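Local coordinates for protein extracellular invertase (Aspergillus kawachii, PDB 5XH8) that acts as a family 32 beta-fructofuranosidase with high transfructosylation activity, probably splitting sucrose and passing its fructosyl unit on to build fructooligosaccharides such as 1-kestose, at residues D6-P11 with Y569-N574; V95-G100 with L113-V118; L290-T295 with F304-A309; S459-F464 with A586-T591. All blocks are in the same frame, centred on the assembly; numbering follows the deposited sequence.

How the contacts relate
The four contacts sample two beta-rich parts of one chain and its surface. Contacts 2 and 3 are buried hairpins in separate sheets of the N-terminal propeller, their centres about 27 Å apart. Contact 4, partly buried, pairs strands 455-463 and 585-594 in the C-terminal domain, across 121 intervening residues; no strand is shared between contacts. Contact 1 is the surface case: loops from near the two chain ends, with a single hydrogen bond and a tyrosine ring with backbone carbonyl oxygens near it. Contacts 2, 3 and 4 are backbone ladders with a shift of register: a glycine lies at the shift in contacts 2 and 3, with F304 closing on it in contact 3, whereas in contact 4 a serine hydroxyl takes part.

Contact 1 of 4, residues D6-P11 with Y569-N574; sequences DYNVAP and YANSTN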
loop_
_atom_site.group_PDB
_atom_site.type_symbol
_atom_site.label_atom_id
_atom_site.label_comp_id
_atom_site.label_asym_id
_atom_site.label_seq_id
_atom_site.Cartn_x
_atom_site.Cartn_y
_atom_site.Cartn_z
ATOM N N ASP A 6 -0.001 37.485 -39.359
ATOM C CA ASP A 6 -0.697 38.744 -39.511
ATOM C C ASP A 6 -2.156 38.481 -39.244
ATOM O O ASP A 6 -2.828 37.802 -40.020
ATOM C CB ASP A 6 -0.484 39.291 -40.916
ATOM C CG ASP A 6 -1.087 40.671 -41.107
ATOM O OD1 ASP A 6 -2.072 41.033 -40.414
ATOM O OD2 ASP A 6 -0.566 41.389 -41.983
ATOM N N TYR A 7 -2.651 39.031 -38.139
ATOM C CA TYR A 7 -4.022 38.776 -37.702
ATOM C C TYR A 7 -5.062 39.597 -38.466
ATOM O O TYR A 7 -6.244 39.520 -38.138
ATOM C CB TYR A 7 -4.158 38.962 -36.172
ATOM C CG TYR A 7 -3.347 37.930 -35.404
ATOM C CD1 TYR A 7 -3.743 36.578 -35.367
ATOM C CD2 TYR A 7 -2.171 38.293 -34.747
ATOM C CE1 TYR A 7 -2.993 35.628 -34.695
ATOM C CE2 TYR A 7 -1.417 37.351 -34.045
ATOM C CZ TYR A 7 -1.836 36.028 -34.017
ATOM O OH TYR A 7 -1.066 35.114 -33.347
ATOM N N ASN A 8 -4.640 40.378 -39.473
ATOM C CA ASN A 8 -5.588 40.925 -40.452
ATOM C C ASN A 8 -5.784 40.030 -41.651
ATOM O O ASN A 8 -6.725 40.233 -42.387
ATOM C CB ASN A 8 -5.159 42.314 -40.923
ATOM C CG ASN A 8 -5.131 43.313 -39.799
ATOM O OD1 ASN A 8 -6.107 43.484 -39.061
ATOM N ND2 ASN A 8 -4.010 43.972 -39.654
ATOM N N VAL A 9 -4.914 39.040 -41.837
ATOM C CA VAL A 9 -4.992 38.086 -42.928
ATOM C C VAL A 9 -5.676 36.821 -42.435
ATOM O O VAL A 9 -5.586 36.456 -41.238
ATOM C CB VAL A 9 -3.578 37.771 -43.476
ATOM C CG1 VAL A 9 -3.611 36.686 -44.546
ATOM C CG2 VAL A 9 -2.963 39.036 -44.061
ATOM N N ALA A 10 -6.389 36.166 -43.348
ATOM C CA ALA A 10 -7.137 34.960 -43.038
ATOM C C ALA A 10 -6.227 33.865 -42.442
ATOM O O ALA A 10 -5.028 33.795 -42.783
ATOM C CB ALA A 10 -7.835 34.437 -44.281
ATOM N N PRO A 11 -6.789 33.021 -41.547
ATOM C CA PRO A 11 -6.005 31.936 -40.945
ATOM C C PRO A 11 -5.808 30.748 -41.881
ATOM O O PRO A 11 -6.699 30.467 -42.684
ATOM C CB PRO A 11 -6.878 31.485 -39.759
ATOM C CG PRO A 11 -8.265 31.833 -40.163
ATOM C CD PRO A 11 -8.159 33.082 -41.000
ATOM N N TYR A 569 -9.199 37.425 -35.827
ATOM C CA TYR A 569 -8.863 38.684 -36.515
ATOM C C TYR A 569 -8.571 39.800 -35.514
ATOM O O TYR A 569 -9.274 39.955 -34.514
ATOM C CB TYR A 569 -9.994 39.124 -37.496
ATOM C CG TYR A 569 -10.070 38.307 -38.766
ATOM C CD1 TYR A 569 -9.172 38.528 -39.815
ATOM C CD2 TYR A 569 -11.036 37.311 -38.935
ATOM C CE1 TYR A 569 -9.223 37.771 -40.989
ATOM C CE2 TYR A 569 -11.097 36.554 -40.115
ATOM C CZ TYR A 569 -10.181 36.797 -41.135
ATOM O OH TYR A 569 -10.217 36.056 -42.285
ATOM N N ALA A 570 -7.530 40.573 -35.801
ATOM C CA ALA A 570 -7.099 41.681 -34.956
ATOM C C ALA A 570 -8.251 42.658 -34.656
ATOM O O ALA A 570 -8.368 43.144 -33.520
ATOM C CB ALA A 570 -5.924 42.403 -35.597
ATOM N N ASN A 571 -9.117 42.852 -35.660
ATOM C CA ASN A 571 -10.287 43.751 -35.618
ATOM C C ASN A 571 -11.485 43.230 -34.907
ATOM O O ASN A 571 -12.478 43.925 -34.862
ATOM C CB ASN A 571 -10.843 43.982 -37.038
ATOM C CG ASN A 571 -9.914 44.741 -37.905
ATOM O OD1 ASN A 571 -8.809 45.116 -37.494
ATOM N ND2 ASN A 571 -10.337 44.964 -39.144
ATOM N N SER A 572 -11.472 41.990 -34.440
ATOM C CA SER A 572 -12.650 41.441 -33.778
ATOM C C SER A 572 -12.715 41.907 -32.308
ATOM O O SER A 572 -12.583 41.111 -31.364
ATOM C CB SER A 572 -12.679 39.924 -33.939
ATOM O OG SER A 572 -12.937 39.582 -35.299
ATOM N N THR A 573 -12.938 43.213 -32.144
ATOM C CA THR A 573 -12.969 43.868 -30.841
ATOM C C THR A 573 -14.214 44.737 -30.588
ATOM O O THR A 573 -14.301 45.377 -29.538
ATOM C CB THR A 573 -11.724 44.759 -30.672
ATOM O OG1 THR A 573 -11.727 45.762 -31.687
ATOM C CG2 THR A 573 -10.441 43.946 -30.787
ATOM N N ASN A 574 -15.171 44.759 -31.524
ATOM C CA ASN A 574 -16.330 45.651 -31.409
ATOM C C ASN A 574 -17.391 45.048 -30.519
ATOM O O ASN A 574 -17.550 43.814 -30.448
ATOM C CB ASN A 574 -16.929 45.991 -32.782
ATOM C CG ASN A 574 -15.963 46.783 -33.653
ATOM O OD1 ASN A 574 -15.473 46.289 -34.666
ATOM N ND2 ASN A 574 -15.650 47.986 -33.236
#
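Y569 and A10 meet where the N-terminal arm passes a turn of the C-terminal domain. The phenol oxygen OH of Y569 lies 3.4 Å from CA of A10 and nearly as close to its CB, while the P11 ring, through CD, comes up to the same oxygen with the two side chains at about a right angle. The first torsion sets the course of the tyrosine: CG sits beside its own backbone N, anti to the carbonyl carbon (chi1 -74°), and the ring then runs past the backbone from Y7 to A10. Carbonyl oxygens accompany it. O of Y7 is 3.5 Å from CD1 of Y569, O of N8 lies in the ring plane at the edge, 3.8 Å from CE1 of Y569, and O of V9 nears the same carbon obliquely.

One hydrogen bond joins the segments, from N of A570 to O of Y7 (2.9 Å, 163° at the hydrogen), with the donor above the carbonyl plane. CA of Y569 touches this oxygen too, at 3.2 Å, as a CA-H...O contact. Beside the bond, CB of A570 rests 3.9 Å from CB of Y7 and 3.6 Å from OD1 of N8. The N8 and N571 side chains cross at about a right angle, amide planes 56° apart. N8 belongs to a type I turn, where OD1 of D6 accepts from N of N8 in an Asx turn.

Around this surface contact, Y569 stacks on H484, and Y7 meets W568 edge-to-face and hydrogen-bonds T25 through OH. The contact joins the loop before strand 37-47 to the loop between strands 559-564 and 574-580.

Contact 2 of 4, residues V95-G100 with L113-V118; sequences VAVFDG and LLYTSV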
loop_
_atom_site.group_PDB
_atom_site.type_symbol
_atom_site.label_atom_id
_atom_site.label_comp_id
_atom_site.label_asym_id
_atom_site.label_seq_id
_atom_site.Cartn_x
_atom_site.Cartn_y
_atom_site.Cartn_z
ATOM N N VAL A 95 3.628 5.718 -10.942
ATOM C CA VAL A 95 2.930 6.000 -12.196
ATOM C C VAL A 95 2.479 7.462 -12.277
ATOM O O VAL A 95 2.670 8.088 -13.308
ATOM C CB VAL A 95 1.764 5.002 -12.402
ATOM C CG1 VAL A 95 0.867 5.406 -13.560
ATOM C CG2 VAL A 95 2.339 3.610 -12.627
ATOM N N ALA A 96 1.886 8.012 -11.218
ATOM C CA ALA A 96 1.367 9.376 -11.300
ATOM C C ALA A 96 1.222 10.034 -9.940
ATOM O O ALA A 96 1.122 9.345 -8.896
ATOM C CB ALA A 96 0.023 9.383 -12.039
ATOM N N VAL A 97 1.224 11.363 -9.976
ATOM C CA VAL A 97 0.886 12.193 -8.845
ATOM C C VAL A 97 -0.462 12.819 -9.162
ATOM O O VAL A 97 -0.592 13.568 -10.146
ATOM C CB VAL A 97 1.910 13.312 -8.631
ATOM C CG1 VAL A 97 1.399 14.352 -7.609
ATOM C CG2 VAL A 97 3.236 12.727 -8.184
ATOM N N PHE A 98 -1.454 12.510 -8.332
ATOM C CA PHE A 98 -2.791 13.102 -8.443
ATOM C C PHE A 98 -2.934 14.224 -7.399
ATOM O O PHE A 98 -1.964 14.603 -6.726
ATOM C CB PHE A 98 -3.858 12.001 -8.312
ATOM C CG PHE A 98 -4.154 11.214 -9.591
ATOM C CD1 PHE A 98 -3.393 11.351 -10.781
ATOM C CD2 PHE A 98 -5.187 10.284 -9.584
ATOM C CE1 PHE A 98 -3.696 10.582 -11.904
ATOM C CE2 PHE A 98 -5.483 9.521 -10.715
ATOM C CZ PHE A 98 -4.754 9.678 -11.875
ATOM N N ASP A 99 -4.130 14.788 -7.284
ATOM C CA ASP A 99 -4.345 15.973 -6.472
ATOM C C ASP A 99 -4.033 15.720 -4.993
ATOM O O ASP A 99 -4.192 14.613 -4.500
ATOM C CB ASP A 99 -5.818 16.438 -6.564
ATOM C CG ASP A 99 -6.214 16.954 -7.945
ATOM O OD1 ASP A 99 -5.313 17.395 -8.697
ATOM O OD2 ASP A 99 -7.431 16.924 -8.262
ATOM N N GLY A 100 -3.647 16.784 -4.302
ATOM C CA GLY A 100 -3.505 16.775 -2.865
ATOM C C GLY A 100 -3.780 18.152 -2.297
ATOM O O GLY A 100 -3.937 19.142 -3.057
ATOM N N LEU A 113 1.868 18.154 2.632
ATOM C CA LEU A 113 0.981 17.754 1.528
ATOM C C LEU A 113 0.490 16.331 1.735
ATOM O O LEU A 113 1.304 15.407 1.875
ATOM C CB LEU A 113 1.743 17.821 0.201
ATOM C CG LEU A 113 1.038 17.283 -1.046
ATOM C CD1 LEU A 113 -0.137 18.143 -1.418
ATOM C CD2 LEU A 113 2.031 17.200 -2.199
ATOM N N LEU A 114 -0.831 16.160 1.740
ATOM C CA LEU A 114 -1.457 14.855 1.629
ATOM C C LEU A 114 -2.027 14.752 0.207
ATOM O O LEU A 114 -2.873 15.554 -0.178
ATOM C CB LEU A 114 -2.574 14.694 2.670
ATOM C CG LEU A 114 -3.313 13.356 2.706
ATOM C CD1 LEU A 114 -2.396 12.201 3.050
ATOM C CD2 LEU A 114 -4.468 13.415 3.693
ATOM N N TYR A 115 -1.593 13.749 -0.552
ATOM C CA TYR A 115 -1.928 13.661 -1.974
ATOM C C TYR A 115 -2.145 12.238 -2.433
ATOM O O TYR A 115 -1.707 11.265 -1.771
ATOM C CB TYR A 115 -0.820 14.308 -2.814
ATOM C CG TYR A 115 0.467 13.492 -2.951
ATOM C CD1 TYR A 115 1.430 13.495 -1.943
ATOM C CD2 TYR A 115 0.713 12.729 -4.082
ATOM C CE1 TYR A 115 2.595 12.753 -2.065
ATOM C CE2 TYR A 115 1.869 11.967 -4.202
ATOM C CZ TYR A 115 2.812 11.985 -3.192
ATOM O OH TYR A 115 3.969 11.263 -3.327
ATOM N N THR A 116 -2.808 12.109 -3.575
ATOM C CA THR A 116 -3.054 10.789 -4.135
ATOM C C THR A 116 -1.849 10.335 -4.952
ATOM O O THR A 116 -1.538 10.903 -6.006
ATOM C CB THR A 116 -4.336 10.709 -4.970
ATOM O OG1 THR A 116 -5.464 11.026 -4.142
ATOM C CG2 THR A 116 -4.520 9.282 -5.513
ATOM N N SER A 117 -1.206 9.289 -4.442
ATOM C CA SER A 117 -0.067 8.621 -5.055
ATOM C C SER A 117 -0.592 7.442 -5.904
ATOM O O SER A 117 -1.303 6.588 -5.389
ATOM C CB SER A 117 0.900 8.167 -3.961
ATOM O OG SER A 117 0.236 7.630 -2.827
ATOM N N VAL A 118 -0.281 7.442 -7.205
ATOM C CA VAL A 118 -0.840 6.494 -8.166
ATOM C C VAL A 118 0.200 5.429 -8.606
ATOM O O VAL A 118 1.329 5.748 -9.032
ATOM C CB VAL A 118 -1.427 7.219 -9.375
ATOM C CG1 VAL A 118 -1.934 6.247 -10.446
ATOM C CG2 VAL A 118 -2.547 8.163 -8.943
#
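V118 and A96 face each other in an antiparallel hydrogen-bonded pair, and the valine is the side chain to follow. Its CB starts 3.4 Å from O of A96 and 3.7 Å from CB of A96. There it forks. CG1, anti to the backbone N (chi1 176°), stays near CB of A96; CG2, beside the N, reaches over the F98 ring, 3.4 Å above the plane and over its centre, in a CH-pi contact. The methyl thus covers one face of the phenylalanine, whose own CB packs 3.6 Å from CB of T116.

Two irregularities break the ladder. At one end O of V118 accepts from both N of V95 (3.0 Å) and N of A96 (3.2 Å), a classic bulge. Further on, the register slips by one residue between V97 and G100, so that T116 N bonds to O of D99 and CA of G100 lies 3.6 Å from CA of Y115.

Beyond the segments, D99 has carboxylates of D41 and D171 close by; its backbone N hydrogen-bonds a glycerol, probably from the crystallisation liquor, and F98 also lies close to bound glycerol. Clustered acids beside the Arg-Asp-Pro motif at R170-P172, reached from a bulged hairpin, are consistent with the substrate pocket of a family 32 five-bladed beta-propeller.

Contact 3 of 4, residues L290-T295 with F304-A309; sequences LWVSGT and FNPNMA
W291 and A309 pack face to backbone in a bulged beta hairpin of the family 32 propeller: CA of A309 sits over the six-membered ring of the indole, 4.1 Å from its centroid. At the rim of the same ring comes M308. Its CG lies in the crowded position between backbone N and carbonyl carbon (chi1 53°), near CB of S293, and the extended chain beyond brings SD to the indole edge, a Met-aromatic contact 5.4 Å from the centroid of that six-membered ring.

On the sheet face opposite S293 and M308, V292 is the bump. Its CG1 lodges against CB of P306 at 3.7 Å and CE2 of F304 at 3.8 Å, with CG2 turned to CB of A309. The hollow lies at G294, where no side chain intervenes and the F304 ring closes on the backbone, CE1 of F304 coming 3.5 Å from CA of G294.

The fit goes with a chain that bends. The register slips by one between S293 and G294, the second strand turns a corner at N307, and N of N307 bonds to O of S293. Before the corner, N305 and T295 form a hydrogen-bonded pair: N of N305 donates to O of T295 at 2.8 Å, nearly along the C=O axis, and ND2 of N305 adds a weak bond to that same oxygen while also hydrogen-bonding OG of S297.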
loop_
_atom_site.group_PDB
_atom_site.type_symbol
_atom_site.label_atom_id
_atom_site.label_comp_id
_atom_site.label_asym_id
_atom_site.label_seq_id
_atom_site.Cartn_x
_atom_site.Cartn_y
_atom_site.Cartn_z
ATOM N N LEU A 290 -20.075 21.703 -9.405
ATOM C CA LEU A 290 -21.170 22.017 -8.471
ATOM C C LEU A 290 -20.719 22.563 -7.113
ATOM O O LEU A 290 -19.589 22.316 -6.659
ATOM C CB LEU A 290 -22.020 20.765 -8.256
ATOM C CG LEU A 290 -22.545 20.010 -9.465
ATOM C CD1 LEU A 290 -23.341 18.781 -9.030
ATOM C CD2 LEU A 290 -23.408 20.911 -10.319
ATOM N N TRP A 291 -21.615 23.335 -6.489
ATOM C CA TRP A 291 -21.545 23.683 -5.062
ATOM C C TRP A 291 -22.812 23.157 -4.381
ATOM O O TRP A 291 -23.855 22.967 -5.035
ATOM C CB TRP A 291 -21.378 25.193 -4.823
ATOM C CG TRP A 291 -22.597 26.037 -5.210
ATOM C CD1 TRP A 291 -22.774 26.706 -6.379
ATOM C CD2 TRP A 291 -23.779 26.283 -4.421
ATOM N NE1 TRP A 291 -23.979 27.364 -6.382
ATOM C CE2 TRP A 291 -24.625 27.129 -5.197
ATOM C CE3 TRP A 291 -24.204 25.885 -3.136
ATOM C CZ2 TRP A 291 -25.897 27.575 -4.742
ATOM C CZ3 TRP A 291 -25.484 26.332 -2.674
ATOM C CH2 TRP A 291 -26.306 27.163 -3.490
ATOM N N VAL A 292 -22.702 22.887 -3.080
ATOM C CA VAL A 292 -23.798 22.291 -2.300
ATOM C C VAL A 292 -23.740 22.808 -0.887
ATOM O O VAL A 292 -22.672 22.789 -0.264
ATOM C CB VAL A 292 -23.717 20.752 -2.222
ATOM C CG1 VAL A 292 -24.999 20.168 -1.620
ATOM C CG2 VAL A 292 -23.480 20.148 -3.590
ATOM N N SER A 293 -24.896 23.274 -0.396
ATOM C CA SER A 293 -25.067 23.689 1.000
ATOM C C SER A 293 -25.720 22.543 1.736
ATOM O O SER A 293 -26.532 21.838 1.167
ATOM C CB SER A 293 -25.988 24.921 1.085
ATOM O OG SER A 293 -26.209 25.288 2.439
ATOM N N GLY A 294 -25.373 22.347 2.994
ATOM C CA GLY A 294 -26.007 21.311 3.769
ATOM C C GLY A 294 -25.855 21.446 5.260
ATOM O O GLY A 294 -24.999 22.190 5.757
ATOM N N THR A 295 -26.704 20.714 5.977
ATOM C CA THR A 295 -26.633 20.679 7.434
ATOM C C THR A 295 -25.956 19.380 7.796
ATOM O O THR A 295 -26.046 18.390 7.068
ATOM C CB THR A 295 -28.030 20.765 8.100
ATOM O OG1 THR A 295 -28.860 19.715 7.598
ATOM C CG2 THR A 295 -28.718 22.128 7.819
ATOM N N PHE A 304 -23.867 14.688 6.046
ATOM C CA PHE A 304 -24.053 15.978 5.389
ATOM C C PHE A 304 -25.343 15.871 4.588
ATOM O O PHE A 304 -25.482 14.985 3.767
ATOM C CB PHE A 304 -22.861 16.261 4.466
ATOM C CG PHE A 304 -23.004 17.491 3.612
ATOM C CD1 PHE A 304 -22.774 18.747 4.138
ATOM C CD2 PHE A 304 -23.311 17.377 2.266
ATOM C CE1 PHE A 304 -22.889 19.889 3.341
ATOM C CE2 PHE A 304 -23.418 18.505 1.462
ATOM C CZ PHE A 304 -23.209 19.773 2.005
ATOM N N ASN A 305 -26.291 16.764 4.844
ATOM C CA ASN A 305 -27.650 16.666 4.268
ATOM C C ASN A 305 -27.880 17.911 3.418
ATOM O O ASN A 305 -28.081 19.002 3.964
ATOM C CB ASN A 305 -28.684 16.547 5.392
ATOM C CG ASN A 305 -28.347 15.422 6.360
ATOM O OD1 ASN A 305 -28.452 14.260 6.009
ATOM N ND2 ASN A 305 -27.869 15.767 7.555
ATOM N N PRO A 306 -27.782 17.771 2.090
ATOM C CA PRO A 306 -27.949 18.922 1.202
ATOM C C PRO A 306 -29.296 19.652 1.343
ATOM O O PRO A 306 -30.349 19.003 1.322
ATOM C CB PRO A 306 -27.864 18.301 -0.194
ATOM C CG PRO A 306 -27.059 17.070 -0.018
ATOM C CD PRO A 306 -27.434 16.552 1.338
ATOM N N ASN A 307 -29.262 20.981 1.430
ATOM C CA ASN A 307 -30.502 21.782 1.406
ATOM C C ASN A 307 -30.648 22.717 0.208
ATOM O O ASN A 307 -31.736 23.247 -0.013
ATOM C CB ASN A 307 -30.691 22.549 2.716
ATOM C CG ASN A 307 -29.456 23.293 3.141
ATOM O OD1 ASN A 307 -28.702 23.823 2.310
ATOM N ND2 ASN A 307 -29.218 23.315 4.440
ATOM N N MET A 308 -29.561 22.931 -0.540
ATOM C CA MET A 308 -29.599 23.623 -1.825
ATOM C C MET A 308 -28.283 23.364 -2.576
ATOM O O MET A 308 -27.282 22.961 -1.978
ATOM C CB MET A 308 -29.841 25.132 -1.651
ATOM C CG MET A 308 -28.889 25.840 -0.694
ATOM S SD MET A 308 -29.156 27.618 -0.544
ATOM C CE MET A 308 -27.857 28.153 0.551
ATOM N N ALA A 309 -28.295 23.589 -3.884
ATOM C CA ALA A 309 -27.126 23.317 -4.710
ATOM C C ALA A 309 -27.220 24.049 -6.043
ATOM O O ALA A 309 -28.330 24.381 -6.532
ATOM C CB ALA A 309 -26.983 21.825 -4.937
#

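Contact 4 of 4, residues S459-F464 with A586-T591; sequences SAQLSF and AFSKVT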
loop_
_atom_site.group_PDB
_atom_site.type_symbol
_atom_site.label_atom_id
_atom_site.label_comp_id
_atom_site.label_asym_id
_atom_site.label_seq_id
_atom_site.Cartn_x
_atom_site.Cartn_y
_atom_site.Cartn_z
ATOM N N SER A 459 -19.338 45.899 -17.748
ATOM C CA SER A 459 -20.408 45.796 -16.730
ATOM C C SER A 459 -21.657 46.524 -17.207
ATOM O O SER A 459 -21.556 47.614 -17.778
ATOM C CB SER A 459 -20.005 46.431 -15.401
ATOM O OG SER A 459 -18.623 46.364 -15.207
ATOM N N ALA A 460 -22.827 45.959 -16.938
ATOM C CA ALA A 460 -24.065 46.645 -17.257
ATOM C C ALA A 460 -25.198 46.010 -16.515
ATOM O O ALA A 460 -25.125 44.825 -16.148
ATOM C CB ALA A 460 -24.330 46.570 -18.756
ATOM N N GLN A 461 -26.261 46.793 -16.341
ATOM C CA GLN A 461 -27.529 46.328 -15.772
ATOM C C GLN A 461 -28.603 46.301 -16.847
ATOM O O GLN A 461 -28.718 47.239 -17.636
ATOM C CB GLN A 461 -27.970 47.233 -14.633
ATOM C CG GLN A 461 -27.061 47.184 -13.417
ATOM C CD GLN A 461 -25.818 48.031 -13.602
ATOM O OE1 GLN A 461 -25.923 49.234 -13.856
ATOM N NE2 GLN A 461 -24.635 47.414 -13.503
ATOM N N LEU A 462 -29.359 45.212 -16.895
ATOM C CA LEU A 462 -30.466 45.059 -17.813
ATOM C C LEU A 462 -31.737 44.907 -16.977
ATOM O O LEU A 462 -31.822 44.012 -16.116
ATOM C CB LEU A 462 -30.274 43.846 -18.728
ATOM C CG LEU A 462 -29.330 43.981 -19.931
ATOM C CD1 LEU A 462 -27.893 44.236 -19.501
ATOM C CD2 LEU A 462 -29.426 42.753 -20.822
ATOM N N SER A 463 -32.713 45.789 -17.231
ATOM C CA SER A 463 -34.026 45.736 -16.579
ATOM C C SER A 463 -35.071 45.346 -17.596
ATOM O O SER A 463 -35.031 45.796 -18.744
ATOM C CB SER A 463 -34.364 47.081 -15.975
ATOM O OG SER A 463 -33.314 47.497 -15.131
ATOM N N PHE A 464 -35.984 44.480 -17.173
ATOM C CA PHE A 464 -36.979 43.870 -18.048
ATOM C C PHE A 464 -38.382 44.151 -17.505
ATOM O O PHE A 464 -38.568 44.155 -16.284
ATOM C CB PHE A 464 -36.763 42.354 -18.124
ATOM C CG PHE A 464 -35.408 41.957 -18.657
ATOM C CD1 PHE A 464 -35.156 41.971 -20.025
ATOM C CD2 PHE A 464 -34.387 41.583 -17.792
ATOM C CE1 PHE A 464 -33.918 41.597 -20.523
ATOM C CE2 PHE A 464 -33.139 41.216 -18.284
ATOM C CZ PHE A 464 -32.907 41.221 -19.651
ATOM N N ALA A 586 -34.223 47.616 -20.974
ATOM C CA ALA A 586 -33.517 48.846 -20.688
ATOM C C ALA A 586 -32.125 48.514 -20.181
ATOM O O ALA A 586 -31.974 47.840 -19.153
ATOM C CB ALA A 586 -34.282 49.681 -19.668
ATOM N N PHE A 587 -31.120 48.992 -20.917
ATOM C CA PHE A 587 -29.724 48.874 -20.553
ATOM C C PHE A 587 -29.324 50.097 -19.777
ATOM O O PHE A 587 -29.522 51.202 -20.250
ATOM C CB PHE A 587 -28.840 48.810 -21.812
ATOM C CG PHE A 587 -29.016 47.564 -22.614
ATOM C CD1 PHE A 587 -30.027 47.471 -23.567
ATOM C CD2 PHE A 587 -28.168 46.470 -22.421
ATOM C CE1 PHE A 587 -30.189 46.321 -24.322
ATOM C CE2 PHE A 587 -28.331 45.311 -23.165
ATOM C CZ PHE A 587 -29.335 45.238 -24.123
ATOM N N SER A 588 -28.721 49.923 -18.612
ATOM C CA SER A 588 -28.081 51.045 -17.956
ATOM C C SER A 588 -26.892 51.520 -18.773
ATOM O O SER A 588 -26.494 50.896 -19.766
ATOM C CB SER A 588 -27.525 50.631 -16.607
ATOM O OG SER A 588 -26.329 49.874 -16.814
ATOM N N LYS A 589 -26.320 52.626 -18.321
ATOM C CA LYS A 589 -24.957 53.023 -18.646
ATOM C C LYS A 589 -24.046 51.756 -18.501
ATOM O O LYS A 589 -24.098 51.022 -17.510
ATOM C CB LYS A 589 -24.577 54.165 -17.692
ATOM C CG LYS A 589 -23.173 54.747 -17.740
ATOM C CD LYS A 589 -22.762 55.191 -16.327
ATOM C CE LYS A 589 -21.572 56.146 -16.293
ATOM N NZ LYS A 589 -21.908 57.459 -15.675
ATOM N N VAL A 590 -23.284 51.485 -19.549
ATOM C CA VAL A 590 -22.424 50.326 -19.644
ATOM C C VAL A 590 -21.016 50.839 -19.395
ATOM O O VAL A 590 -20.627 51.832 -20.011
ATOM C CB VAL A 590 -22.529 49.722 -21.061
ATOM C CG1 VAL A 590 -21.683 48.469 -21.189
ATOM C CG2 VAL A 590 -23.988 49.439 -21.400
ATOM N N THR A 591 -20.265 50.199 -18.496
ATOM C CA THR A 591 -18.864 50.564 -18.273
ATOM C C THR A 591 -17.928 49.547 -18.944
ATOM O O THR A 591 -18.132 48.335 -18.849
ATOM C CB THR A 591 -18.554 50.666 -16.772
ATOM O OG1 THR A 591 -19.455 51.608 -16.182
ATOM C CG2 THR A 591 -17.118 51.139 -16.536
HETATM O O HOH W 1 -16.047 47.730 -16.545
#
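A586 and S463 open the pairing with two backbone hydrogen bonds, one from each N to the opposite O; the bond from N of S463 to O of A586 measures 2.9 Å. F587 comes next, turned to the other face of the sheet. Its ring lies alongside L462, both side chains pointing the same way, and CE2 of F587 is 3.6 Å from CG of L462, with both leucine methyls also near the ring. F477 and F577 meet F587 edge-to-face, so the pair belongs to an aromatic cluster.

S588 marks the change. Its N gives a nearly straight bond to O of Q461 (2.9 Å, 172° at the hydrogen), but the bond in return goes to a side chain: N of Q461 donates to OG of S588 at 3.1 Å. OG takes up that place because it lies between its own backbone N and carbonyl carbon (chi1 76°), and it donates a hydrogen bond to O of K589, 2.6 Å away. K589 sets off away from the partner strand at CB.

V590 then returns to packing, CG2 3.9 Å from CB of A460. T591 closes the run with two backbone bonds to S459, that from N of S459 to O of T591 being 2.9 Å; a water bonded to OG of S459 also donates weakly to O of T591.

The chemistry implies a strand pair that crosses a one-residue shift of register by lending a hydroxyl: OG of S588 accepts from one strand and donates to its own, standing in for a carbonyl between two separate ladders.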